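PDB 6M6S: dicer Related Helicase from Caenorhabditis elegans, which probably hydrolyses ATP as a RIG-I-like RNA helicase, here represented by its zinc-containing C-terminal domain bound to 5'-triphosphate double-stranded RNA. Local coordinates for residues Glu144-Ile147 and Val148-Asp152; Glu123-Glu126 and Asp127-Arg130; Ser18-Phe21 and Cys22-Ile25; Ser137-Glu140 and Glu141-Glu144. One frame throughout, in Å; residues are numbered along the deposited sequence.

Contact 1 (Glu144-Ile147 and Val148-Asp152)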
ATOM      1  N   GLU B 144      19.638 -17.058  22.135  1.00 20.74           N
ATOM      2  CA  GLU B 144      18.518 -17.946  21.906  1.00 20.81           C
ATOM      3  C   GLU B 144      17.974 -17.729  20.489  1.00 19.63           C
ATOM      4  O   GLU B 144      17.606 -18.722  19.856  1.00 21.21           O
ATOM      5  CB  GLU B 144      17.410 -17.698  22.885  1.00 26.46           C
ATOM      6  CG  GLU B 144      17.833 -18.043  24.311  1.00 36.03           C
ATOM      7  CD  GLU B 144      16.650 -18.070  25.237  1.00 48.71           C
ATOM      8  OE1 GLU B 144      15.808 -17.138  25.160  1.00 52.05           O
ATOM      9  OE2 GLU B 144      16.561 -19.029  26.036  1.00 53.09           O
ATOM     10  N   LYS B 145      17.969 -16.487  20.003  1.00 18.62           N
ATOM     11  CA  LYS B 145      17.564 -16.239  18.606  1.00 17.89           C
ATOM     12  C   LYS B 145      18.582 -16.852  17.638  1.00 17.80           C
ATOM     13  O   LYS B 145      18.238 -17.418  16.583  1.00 20.96           O
ATOM     14  CB  LYS B 145      17.489 -14.726  18.358  1.00 16.76           C
ATOM     15  CG  LYS B 145      16.456 -13.987  19.183  1.00 18.18           C
ATOM     16  CD  LYS B 145      16.729 -12.470  19.006  1.00 21.54           C
ATOM     17  CE  LYS B 145      16.154 -11.647  20.145  1.00 27.09           C
ATOM     18  NZ  LYS B 145      14.707 -11.503  20.074  1.00 27.61           N
ATOM     19  N   LYS B 146      19.857 -16.688  17.941  1.00 18.24           N
ATOM     20  CA  LYS B 146      20.904 -17.215  17.054  1.00 19.58           C
ATOM     21  C   LYS B 146      20.776 -18.736  16.934  1.00 20.90           C
ATOM     22  O   LYS B 146      21.038 -19.289  15.858  1.00 20.70           O
ATOM     23  CB  LYS B 146      22.298 -16.865  17.571  1.00 21.07           C
ATOM     24  CG  LYS B 146      23.439 -17.043  16.527  1.00 25.23           C
ATOM     25  CD  LYS B 146      24.834 -16.848  17.192  1.00 29.32           C
ATOM     26  CE  LYS B 146      25.931 -17.700  16.557  1.00 34.00           C
ATOM     27  NZ  LYS B 146      25.980 -19.167  17.017  1.00 33.26           N
ATOM     28  N   ILE B 147      20.430 -19.418  18.040  1.00 20.23           N
ATOM     29  CA  ILE B 147      20.282 -20.865  18.035  1.00 21.28           C
ATOM     30  C   ILE B 147      19.170 -21.325  17.093  1.00 22.19           C
ATOM     31  O   ILE B 147      19.389 -22.297  16.371  1.00 22.62           O
ATOM     32  CB  ILE B 147      20.089 -21.391  19.438  1.00 24.64           C
ATOM     33  CG1 ILE B 147      21.435 -21.269  20.146  1.00 23.03           C
ATOM     34  CG2 ILE B 147      19.658 -22.878  19.439  1.00 26.37           C
ATOM     35  CD1 ILE B 147      21.346 -21.455  21.674  1.00 32.77           C
ATOM     36  N   VAL B 148      18.047 -20.585  17.074  1.00 21.77           N
ATOM     37  CA  VAL B 148      16.926 -20.859  16.206  1.00 20.16           C
ATOM     38  C   VAL B 148      17.390 -20.689  14.774  1.00 20.20           C
ATOM     39  O   VAL B 148      17.123 -21.571  13.930  1.00 21.02           O
ATOM     40  CB  VAL B 148      15.686 -19.989  16.525  1.00 19.07           C
ATOM     41  CG1 VAL B 148      14.588 -20.138  15.448  1.00 18.83           C
ATOM     42  CG2 VAL B 148      15.058 -20.363  17.853  1.00 21.44           C
ATOM     43  N   LEU B 149      18.068 -19.587  14.494  1.00 18.56           N
ATOM     44  CA  LEU B 149      18.585 -19.356  13.130  1.00 19.72           C
ATOM     45  C   LEU B 149      19.593 -20.421  12.692  1.00 19.46           C
ATOM     46  O   LEU B 149      19.530 -20.913  11.548  1.00 23.61           O
ATOM     47  CB  LEU B 149      19.214 -17.974  13.026  1.00 18.34           C
ATOM     48  CG  LEU B 149      18.101 -16.954  13.128  1.00 16.54           C
ATOM     49  CD1 LEU B 149      18.646 -15.586  13.537  1.00 17.79           C
ATOM     50  CD2 LEU B 149      17.394 -16.831  11.744  1.00 21.00           C
ATOM     51  N   ASP B 150      20.525 -20.797  13.574  1.00 20.19           N
ATOM     52  CA  ASP B 150      21.521 -21.757  13.193  1.00 21.41           C
ATOM     53  C   ASP B 150      20.882 -23.121  12.873  1.00 25.09           C
ATOM     54  O   ASP B 150      21.337 -23.813  11.944  1.00 25.14           O
ATOM     55  CB  ASP B 150      22.480 -21.991  14.360  1.00 22.20           C
ATOM     56  CG  ASP B 150      23.479 -20.864  14.561  1.00 26.20           C
ATOM     57  OD1 ASP B 150      23.742 -20.029  13.674  1.00 27.59           O
ATOM     58  OD2 ASP B 150      24.096 -20.862  15.642  1.00 25.90           O
ATOM     59  N   LEU B 151      19.862 -23.519  13.628  1.00 22.44           N
ATOM     60  CA  LEU B 151      19.196 -24.796  13.394  1.00 24.20           C
ATOM     61  C   LEU B 151      18.464 -24.757  12.053  1.00 24.31           C
ATOM     62  O   LEU B 151      18.467 -25.763  11.309  1.00 27.48           O
ATOM     63  CB  LEU B 151      18.122 -25.043  14.423  1.00 28.43           C
ATOM     64  CG  LEU B 151      18.623 -25.626  15.712  1.00 35.54           C
ATOM     65  CD1 LEU B 151      17.576 -25.444  16.784  1.00 38.59           C
ATOM     66  CD2 LEU B 151      18.828 -27.102  15.412  1.00 44.25           C
ATOM     67  N   ASP B 152      17.799 -23.647  11.776  1.00 22.99           N
ATOM     68  CA  ASP B 152      17.094 -23.551  10.508  1.00 21.78           C
ATOM     69  C   ASP B 152      18.125 -23.523   9.363  1.00 25.63           C
ATOM     70  O   ASP B 152      17.862 -24.112   8.295  1.00 25.06           O
ATOM     71  CB  ASP B 152      16.171 -22.322  10.417  1.00 20.88           C
ATOM     72  CG  ASP B 152      14.859 -22.498  11.181  1.00 26.97           C
ATOM     73  OD1 ASP B 152      14.575 -23.625  11.613  1.00 30.18           O
ATOM     74  OD2 ASP B 152      14.100 -21.500  11.328  1.00 27.38           O
TER
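K146 and D150, one turn apart on the long C-terminal helix 140-167, form an i to i+4 salt bridge on the flank of the helix. The ammonium NZ of K146 reaches OD2 of D150 at 2.9 Å, on the syn lone pair of the carboxylate. With CG anti to the backbone N (chi1 -165°), the lysine chain runs out and then bends at chi3 and chi4, which lets NZ meet the carboxylate. The other oxygen of D150, OD1, is hydrogen-bonded to the hydroxyl of Y86, so the carboxylate has a partner on each oxygen. Were this aspartate an alanine, K146 NZ and the Y86 hydroxyl would probably both lose their carboxylate mate. The closely packed side is that of L149, which is buried, and of V148; both rest against V47 of strand 45-48 and S65 of strand 61-69. The L149 amide gives a nearly straight bond to K145 O (3.0 Å, 170°), while the K145 ammonium is held by the carbonyls of W42 and L45. The outward side is looser, with I147 and L151 exposed. There, methyl CG2 of I147 lies 4.2 Å from CD1 of L151.

Contact 2 (Glu123-Glu126 and Asp127-Arg130)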
ATOM      1  N   GLU B 123      22.404   0.106  -2.093  1.00 26.10           N
ATOM      2  CA  GLU B 123      22.802  -1.313  -2.120  1.00 25.79           C
ATOM      3  C   GLU B 123      23.863  -1.582  -1.064  1.00 24.32           C
ATOM      4  O   GLU B 123      24.844  -0.826  -0.950  1.00 26.27           O
ATOM      5  CB  GLU B 123      23.341  -1.653  -3.517  1.00 30.45           C
ATOM      6  CG  GLU B 123      22.282  -1.294  -4.569  1.00 37.24           C
ATOM      7  CD  GLU B 123      22.618  -1.703  -5.979  1.00 49.81           C
ATOM      8  OE1 GLU B 123      23.832  -1.831  -6.309  1.00 51.63           O
ATOM      9  OE2 GLU B 123      21.644  -1.842  -6.778  1.00 51.48           O
ATOM     10  N   ALA B 124      23.675  -2.651  -0.284  1.00 25.30           N
ATOM     11  CA  ALA B 124      24.619  -3.031   0.765  1.00 21.61           C
ATOM     12  C   ALA B 124      26.017  -3.238   0.253  1.00 23.70           C
ATOM     13  O   ALA B 124      26.207  -3.718  -0.875  1.00 27.19           O
ATOM     14  CB  ALA B 124      24.140  -4.348   1.450  1.00 22.16           C
ATOM     15  N   ILE B 125      26.996  -2.811   1.049  1.00 25.94           N
ATOM     16  CA  ILE B 125      28.405  -3.041   0.739  1.00 28.17           C
ATOM     17  C   ILE B 125      28.971  -3.878   1.878  1.00 26.98           C
ATOM     18  O   ILE B 125      28.323  -4.080   2.899  1.00 26.94           O
ATOM     19  CB  ILE B 125      29.218  -1.714   0.705  1.00 27.80           C
ATOM     20  CG1 ILE B 125      29.028  -0.913   2.005  1.00 31.83           C
ATOM     21  CG2 ILE B 125      28.804  -0.856  -0.473  1.00 37.00           C
ATOM     22  CD1 ILE B 125      29.996   0.280   2.095  1.00 39.12           C
ATOM     23  N   GLU B 126      30.206  -4.351   1.731  1.00 26.94           N
ATOM     24  CA  GLU B 126      30.791  -5.154   2.835  1.00 26.83           C
ATOM     25  C   GLU B 126      30.833  -4.465   4.217  1.00 28.45           C
ATOM     26  O   GLU B 126      30.566  -5.067   5.229  1.00 27.77           O
ATOM     27  CB  GLU B 126      32.194  -5.645   2.467  1.00 45.14           C
ATOM     28  CG  GLU B 126      32.437  -7.141   2.786  1.00 50.19           C
ATOM     29  CD  GLU B 126      32.932  -7.435   4.202  1.00 60.59           C
ATOM     30  OE1 GLU B 126      33.828  -6.712   4.718  1.00 66.17           O
ATOM     31  OE2 GLU B 126      32.431  -8.433   4.788  1.00 64.80           O
ATOM     32  N   ASP B 127      31.176  -3.189   4.248  1.00 37.47           N
ATOM     33  CA  ASP B 127      31.106  -2.407   5.487  1.00 40.81           C
ATOM     34  C   ASP B 127      29.782  -2.563   6.270  1.00 40.97           C
ATOM     35  O   ASP B 127      29.795  -2.678   7.506  1.00 44.97           O
ATOM     36  CB  ASP B 127      31.378  -0.942   5.120  1.00 50.38           C
ATOM     37  CG  ASP B 127      31.711  -0.096   6.308  1.00 57.92           C
ATOM     38  OD1 ASP B 127      30.764   0.265   7.048  1.00 61.07           O
ATOM     39  OD2 ASP B 127      32.916   0.204   6.502  1.00 60.67           O
ATOM     40  N   ASP B 128      28.634  -2.596   5.574  1.00 29.36           N
ATOM     41  CA  ASP B 128      27.333  -2.770   6.268  1.00 29.25           C
ATOM     42  C   ASP B 128      27.208  -4.089   7.011  1.00 27.84           C
ATOM     43  O   ASP B 128      26.551  -4.193   8.048  1.00 29.59           O
ATOM     44  CB  ASP B 128      26.150  -2.687   5.276  1.00 26.28           C
ATOM     45  CG  ASP B 128      26.069  -1.363   4.623  1.00 38.39           C
ATOM     46  OD1 ASP B 128      26.039  -0.381   5.384  1.00 47.40           O
ATOM     47  OD2 ASP B 128      26.048  -1.286   3.369  1.00 39.77           O
ATOM     48  N   PHE B 129      27.835  -5.126   6.473  1.00 29.87           N
ATOM     49  CA  PHE B 129      27.730  -6.462   7.087  1.00 23.92           C
ATOM     50  C   PHE B 129      28.517  -6.527   8.375  1.00 30.03           C
ATOM     51  O   PHE B 129      28.160  -7.270   9.300  1.00 28.99           O
ATOM     52  CB  PHE B 129      28.231  -7.541   6.121  1.00 26.91           C
ATOM     53  CG  PHE B 129      27.281  -7.826   5.010  1.00 26.70           C
ATOM     54  CD1 PHE B 129      27.301  -7.057   3.876  1.00 25.52           C
ATOM     55  CD2 PHE B 129      26.322  -8.833   5.109  1.00 27.83           C
ATOM     56  CE1 PHE B 129      26.368  -7.292   2.836  1.00 24.33           C
ATOM     57  CE2 PHE B 129      25.430  -9.068   4.075  1.00 24.47           C
ATOM     58  CZ  PHE B 129      25.429  -8.280   2.950  1.00 26.51           C
ATOM     59  N   ARG B 130      29.566  -5.734   8.468  1.00 31.51           N
ATOM     60  CA  ARG B 130      30.437  -5.854   9.620  0.51 29.71           C
ATOM     61  C   ARG B 130      29.763  -5.530  10.938  1.00 24.53           C
ATOM     62  O   ARG B 130      29.991  -6.221  11.906  1.00 29.25           O
ATOM     63  CB  ARG B 130      31.657  -4.992   9.439  0.51 33.62           C
ATOM     64  CG  ARG B 130      32.473  -5.396   8.250  0.51 38.87           C
ATOM     65  CD  ARG B 130      33.653  -4.458   8.128  0.51 43.73           C
ATOM     66  NE  ARG B 130      34.515  -4.510   9.311  0.51 45.28           N
ATOM     67  CZ  ARG B 130      35.552  -5.325   9.433  0.51 46.83           C
ATOM     68  NH1 ARG B 130      35.872  -6.162   8.454  0.51 51.23           N
ATOM     69  NH2 ARG B 130      36.270  -5.306  10.530  0.51 32.03           N
TER
HETATM   70  O   HOH W   1      25.073   0.485   1.287  1.00 25.53           O
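A124 meets F129 where the chain leaves strand 122-123 and turns into helix 126-132. Just before it, the E123 carbonyl accepts a hydrogen bond from a water that also donates to OD2 of D128, tying the end of the strand to the first turn of the helix. A124 places CB 3.9 Å from CE1 of F129, obliquely to the ring. I125 N makes a nearly straight bond to D128 OD2 (2.9 Å, 171°), from the anti side of the carboxylate and 18° out of its plane. I125 O accepts a weak bond from D128 N and sits at the ring edge of F129, 3.3 Å from CD1, while the I125 side chain runs beside that of D127, with CD1 3.5 Å from D127 CB. E126 closes the turn through its carbonyl, which receives weak bonds from the amides of F129 and R130. D128 OD1 forms a salt bridge with K28, and F129 packs edge-to-face on F37. With the I125 amide and the water on OD2 and a lysine on OD1, the D128 carboxylate is probably kept ionised and its rotation restricted.

Contact 3 (Ser18-Phe21 and Cys22-Ile25)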
ATOM      1  N   SER B  18       2.149  -0.230  16.354  1.00 23.74           N
ATOM      2  CA  SER B  18       2.977   1.006  16.352  1.00 22.58           C
ATOM      3  C   SER B  18       4.314   0.938  17.053  1.00 25.67           C
ATOM      4  O   SER B  18       4.899   1.969  17.320  1.00 32.36           O
ATOM      5  CB  SER B  18       2.214   2.224  16.917  1.00 27.71           C
ATOM      6  OG  SER B  18       1.026   2.375  16.174  1.00 30.37           O
ATOM      7  N   LYS B  19       4.805  -0.250  17.367  1.00 23.60           N
ATOM      8  CA  LYS B  19       6.123  -0.316  18.002  1.00 25.99           C
ATOM      9  C   LYS B  19       7.198  -0.056  16.942  1.00 20.50           C
ATOM     10  O   LYS B  19       7.102  -0.565  15.814  1.00 22.54           O
ATOM     11  CB  LYS B  19       6.301  -1.694  18.609  1.00 26.84           C
ATOM     12  CG  LYS B  19       7.620  -1.900  19.318  1.00 37.75           C
ATOM     13  CD  LYS B  19       7.791  -3.355  19.621  1.00 44.02           C
ATOM     14  CE  LYS B  19       9.062  -3.566  20.371  1.00 40.90           C
ATOM     15  NZ  LYS B  19       9.145  -2.539  21.441  1.00 45.48           N
ATOM     16  N   GLU B  20       8.221   0.731  17.290  1.00 16.32           N
ATOM     17  CA  GLU B  20       9.246   1.091  16.304  1.00 17.86           C
ATOM     18  C   GLU B  20      10.280  -0.015  16.136  1.00 21.20           C
ATOM     19  O   GLU B  20      10.763  -0.539  17.132  1.00 24.05           O
ATOM     20  CB  GLU B  20       9.924   2.419  16.695  1.00 22.10           C
ATOM     21  CG  GLU B  20      11.096   2.774  15.747  1.00 24.56           C
ATOM     22  CD  GLU B  20      11.804   4.092  16.099  1.00 33.08           C
ATOM     23  OE1 GLU B  20      11.277   4.877  16.933  1.00 34.38           O
ATOM     24  OE2 GLU B  20      12.894   4.323  15.516  1.00 33.82           O
ATOM     25  N   PHE B  21      10.624  -0.403  14.912  1.00 17.04           N
ATOM     26  CA  PHE B  21      11.707  -1.398  14.768  1.00 16.11           C
ATOM     27  C   PHE B  21      13.064  -0.747  14.519  1.00 20.18           C
ATOM     28  O   PHE B  21      14.088  -1.119  15.125  1.00 20.83           O
ATOM     29  CB  PHE B  21      11.360  -2.256  13.561  1.00 18.21           C
ATOM     30  CG  PHE B  21      10.141  -3.134  13.762  1.00 18.60           C
ATOM     31  CD1 PHE B  21      10.047  -3.968  14.846  1.00 20.35           C
ATOM     32  CD2 PHE B  21       9.074  -3.084  12.881  1.00 18.02           C
ATOM     33  CE1 PHE B  21       8.939  -4.755  15.013  1.00 18.94           C
ATOM     34  CE2 PHE B  21       7.990  -3.892  13.050  1.00 21.63           C
ATOM     35  CZ  PHE B  21       7.902  -4.699  14.130  1.00 22.34           C
ATOM     36  N   CYS B  22      13.104   0.229  13.617  1.00 15.52           N
ATOM     37  CA  CYS B  22      14.358   0.880  13.253  1.00 16.05           C
ATOM     38  C   CYS B  22      14.117   2.127  12.388  1.00 17.88           C
ATOM     39  O   CYS B  22      12.981   2.389  11.991  1.00 17.85           O
ATOM     40  CB  CYS B  22      15.301  -0.088  12.464  1.00 19.19           C
ATOM     41  SG  CYS B  22      14.630  -0.545  10.785  1.00 21.33           S
ATOM     42  N   LYS B  23      15.190   2.850  12.093  1.00 19.38           N
ATOM     43  CA  LYS B  23      15.118   4.020  11.216  1.00 18.09           C
ATOM     44  C   LYS B  23      15.401   3.602   9.786  1.00 20.51           C
ATOM     45  O   LYS B  23      16.115   2.631   9.509  1.00 18.42           O
ATOM     46  CB  LYS B  23      16.180   5.037  11.637  1.00 18.72           C
ATOM     47  CG  LYS B  23      15.958   5.617  13.024  1.00 30.05           C
ATOM     48  CD  LYS B  23      14.602   6.318  13.159  1.00 32.41           C
ATOM     49  CE  LYS B  23      14.553   7.101  14.517  1.00 31.79           C
ATOM     50  NZ  LYS B  23      14.817   6.154  15.633  1.00 35.62           N
ATOM     51  N   SER B  24      14.868   4.373   8.847  1.00 16.31           N
ATOM     52  CA  SER B  24      15.015   4.082   7.418  1.00 16.32           C
ATOM     53  C   SER B  24      16.465   4.018   6.931  1.00 19.91           C
ATOM     54  O   SER B  24      16.746   3.323   5.947  1.00 20.59           O
ATOM     55  CB  SER B  24      14.303   5.230   6.646  1.00 16.66           C
ATOM     56  OG  SER B  24      14.794   6.519   7.073  1.00 18.53           O
ATOM     57  N   ILE B  25      17.385   4.727   7.598  1.00 18.59           N
ATOM     58  CA  ILE B  25      18.764   4.781   7.155  1.00 18.16           C
ATOM     59  C   ILE B  25      19.436   3.389   7.287  1.00 18.96           C
ATOM     60  O   ILE B  25      20.525   3.203   6.751  1.00 22.33           O
ATOM     61  CB  ILE B  25      19.559   5.858   7.899  1.00 27.63           C
ATOM     62  CG1 ILE B  25      19.685   5.488   9.393  1.00 26.00           C
ATOM     63  CG2 ILE B  25      18.952   7.261   7.633  1.00 28.51           C
ATOM     64  CD1 ILE B  25      20.483   6.493  10.205  1.00 32.14           C
TER
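E20 and K23 join their charged ends alongside strand 20-23, an outer strand of its antiparallel sheet. NZ of K23 donates to OE2 of E20 at 2.7 Å, a short salt bridge on the syn lone pair. CG of E20 lies opposite the backbone N (chi1 175°), beside the carbonyl carbon, and the chain runs on extended, whereas the lysine bends at chi2 and chi4 and lays its CD 3.5 Å from the same OE2. The two side chains also rest on K11 of the paired strand 11-14. With a glutamine here in place of the glutamate, the K23 ammonium would probably lose its countercharge. The backbone is served by the hairpin partner: F21 bonds L12, and S24 bonds Y10, whose amide also binds S24 OG. C22 bonds L12 through its carbonyl, whereas its amide N is buried with no partner in the model. The F21 ring packs beside the zinc site, touching C14 and C69, two of the four cysteine ligands, and the carbonyl O of K19 stands 4.3 Å above the plane of that ring, over its centre. The salt bridge thus satisfies both charged ends where the strand is partly exposed, while an apolar ring is buried beside the metal ligands.

Contact 4 (Ser137-Glu140 and Glu141-Glu144); sequences SDTE and ENIE
T139 caps the first turn of helix 140-167 by accepting the amide of N142 on its side-chain hydroxyl, OG1, at 3.1 Å. This N-cap bond follows from chi1 of 68°, which sets OG1 between the backbone N and the carbonyl carbon and turns it over the start of the helix. The hydroxyl also meets a water, 2.8 Å from OG1, that donates to OE2 of E141. E141 takes a similar first torsion and bends at chi2, folding back so that its CD lies 3.3 Å from T139 OG1. One residue earlier than the cap, D138 curls inward to receive ND2 of N142 on OD1, at 3.0 Å and nearly straight (171°). The bond uses the syn lone pair of the carboxylate and lies close to the amide plane, the two flat groups being inclined by only 26°, so the N142 amide is fixed in rotation while its backbone N is held by the cap. I143 N donates to T139 O at 2.9 Å. The capped turn follows the loop from helix 126-132, and its buried N142 packs against W42 and L136 where helix 140-167 starts out along the domain.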
ATOM      1  N   SER B 137      25.352 -12.297  19.330  1.00 21.34           N
ATOM      2  CA  SER B 137      26.249 -13.122  20.142  0.51 25.04           C
ATOM      3  C   SER B 137      26.521 -12.611  21.556  1.00 25.54           C
ATOM      4  O   SER B 137      27.417 -13.150  22.230  1.00 27.61           O
ATOM      5  CB  SER B 137      27.569 -13.312  19.394  0.51 30.18           C
ATOM      6  OG  SER B 137      27.325 -13.960  18.146  0.51 31.64           O
ATOM      7  N   ASP B 138      25.783 -11.594  21.993  1.00 25.48           N
ATOM      8  CA  ASP B 138      26.236 -10.859  23.185  1.00 30.59           C
ATOM      9  C   ASP B 138      25.400 -11.007  24.468  1.00 29.20           C
ATOM     10  O   ASP B 138      25.881 -10.654  25.534  1.00 30.44           O
ATOM     11  CB  ASP B 138      26.266  -9.361  22.812  1.00 37.65           C
ATOM     12  CG  ASP B 138      24.909  -8.846  22.195  1.00 43.06           C
ATOM     13  OD1 ASP B 138      24.049  -9.615  21.618  1.00 35.72           O
ATOM     14  OD2 ASP B 138      24.693  -7.607  22.246  1.00 47.38           O
ATOM     15  N   THR B 139      24.131 -11.409  24.340  1.00 24.43           N
ATOM     16  CA  THR B 139      23.227 -11.609  25.501  1.00 25.27           C
ATOM     17  C   THR B 139      22.476 -12.960  25.462  1.00 24.24           C
ATOM     18  O   THR B 139      22.391 -13.568  24.386  1.00 22.14           O
ATOM     19  CB  THR B 139      22.141 -10.502  25.537  1.00 23.39           C
ATOM     20  OG1 THR B 139      21.229 -10.641  24.431  1.00 23.08           O
ATOM     21  CG2 THR B 139      22.834  -9.118  25.466  1.00 32.19           C
ATOM     22  N   GLU B 140      21.947 -13.418  26.614  1.00 23.96           N
ATOM     23  CA  GLU B 140      21.203 -14.676  26.691  1.00 24.13           C
ATOM     24  C   GLU B 140      20.049 -14.653  25.686  1.00 22.70           C
ATOM     25  O   GLU B 140      19.851 -15.617  24.977  1.00 22.38           O
ATOM     26  CB  GLU B 140      20.664 -14.905  28.096  1.00 25.50           C
ATOM     27  CG  GLU B 140      21.821 -14.986  29.135  1.00 27.17           C
ATOM     28  CD  GLU B 140      22.638 -16.286  29.135  1.00 28.05           C
ATOM     29  OE1 GLU B 140      23.612 -16.407  29.956  1.00 29.56           O
ATOM     30  OE2 GLU B 140      22.344 -17.177  28.312  1.00 27.41           O
ATOM     31  N   GLU B 141      19.355 -13.535  25.652  1.00 22.06           N
ATOM     32  CA  GLU B 141      18.192 -13.492  24.757  1.00 20.91           C
ATOM     33  C   GLU B 141      18.569 -13.508  23.298  1.00 20.52           C
ATOM     34  O   GLU B 141      17.858 -14.165  22.491  1.00 21.64           O
ATOM     35  CB  GLU B 141      17.261 -12.340  25.103  1.00 28.25           C
ATOM     36  CG  GLU B 141      17.845 -10.982  25.029  1.00 36.10           C
ATOM     37  CD  GLU B 141      18.505 -10.572  26.324  1.00 41.81           C
ATOM     38  OE1 GLU B 141      18.970 -11.457  27.086  1.00 40.34           O
ATOM     39  OE2 GLU B 141      18.583  -9.343  26.568  1.00 49.94           O
ATOM     40  N   ASN B 142      19.669 -12.851  22.951  1.00 19.59           N
ATOM     41  CA  ASN B 142      20.059 -12.849  21.549  1.00 19.01           C
ATOM     42  C   ASN B 142      20.620 -14.215  21.128  1.00 21.79           C
ATOM     43  O   ASN B 142      20.401 -14.652  19.976  1.00 20.27           O
ATOM     44  CB  ASN B 142      21.054 -11.732  21.252  1.00 19.69           C
ATOM     45  CG  ASN B 142      20.361 -10.402  20.978  1.00 27.31           C
ATOM     46  OD1 ASN B 142      19.157 -10.342  20.827  1.00 23.73           O
ATOM     47  ND2 ASN B 142      21.146  -9.339  20.906  1.00 31.19           N
ATOM     48  N   ILE B 143      21.347 -14.889  22.029  1.00 20.44           N
ATOM     49  CA  ILE B 143      21.878 -16.225  21.735  1.00 20.91           C
ATOM     50  C   ILE B 143      20.754 -17.207  21.426  1.00 20.74           C
ATOM     51  O   ILE B 143      20.876 -18.060  20.513  1.00 20.72           O
ATOM     52  CB  ILE B 143      22.811 -16.767  22.862  1.00 24.30           C
ATOM     53  CG1 ILE B 143      24.103 -16.017  22.763  1.00 28.88           C
ATOM     54  CG2 ILE B 143      23.119 -18.202  22.626  1.00 32.43           C
ATOM     55  CD1 ILE B 143      24.809 -16.388  21.534  1.00 29.58           C
ATOM     56  N   GLU B 144      19.638 -17.058  22.135  1.00 20.74           N
ATOM     57  CA  GLU B 144      18.518 -17.946  21.906  1.00 20.81           C
ATOM     58  C   GLU B 144      17.974 -17.729  20.489  1.00 19.63           C
ATOM     59  O   GLU B 144      17.606 -18.722  19.856  1.00 21.21           O
ATOM     60  CB  GLU B 144      17.410 -17.698  22.885  1.00 26.46           C
ATOM     61  CG  GLU B 144      17.833 -18.043  24.311  1.00 36.03           C
ATOM     62  CD  GLU B 144      16.650 -18.070  25.237  1.00 48.71           C
ATOM     63  OE1 GLU B 144      15.808 -17.138  25.160  1.00 52.05           O
ATOM     64  OE2 GLU B 144      16.561 -19.029  26.036  1.00 53.09           O
TER
HETATM   65  O   HOH W   2      19.541  -8.479  24.201  1.00 36.37           O

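Contacts 1 and 4 share helix 140-167 and E144: contact 4 starts the helix with a threonine N-cap and an aspartate-asparagine bond, and contact 1 carries it on with regular main-chain bonds and an ion pair. They lie next to each other along the helix. Contact 2 begins the preceding helix, 126-132, but relies on an aspartate carboxylate gripping a loop amide and on weaker backbone bonds. Contacts 1, 2 and 4 are surface contacts, each with one buried residue on its inner side. Contact 3, partly buried and nearest the zinc, is the one built on a strand; its ion pair spans three residues instead of the four in contact 1. Contact 2 lies nearest the RNA, about 9 Å away at nearest atoms.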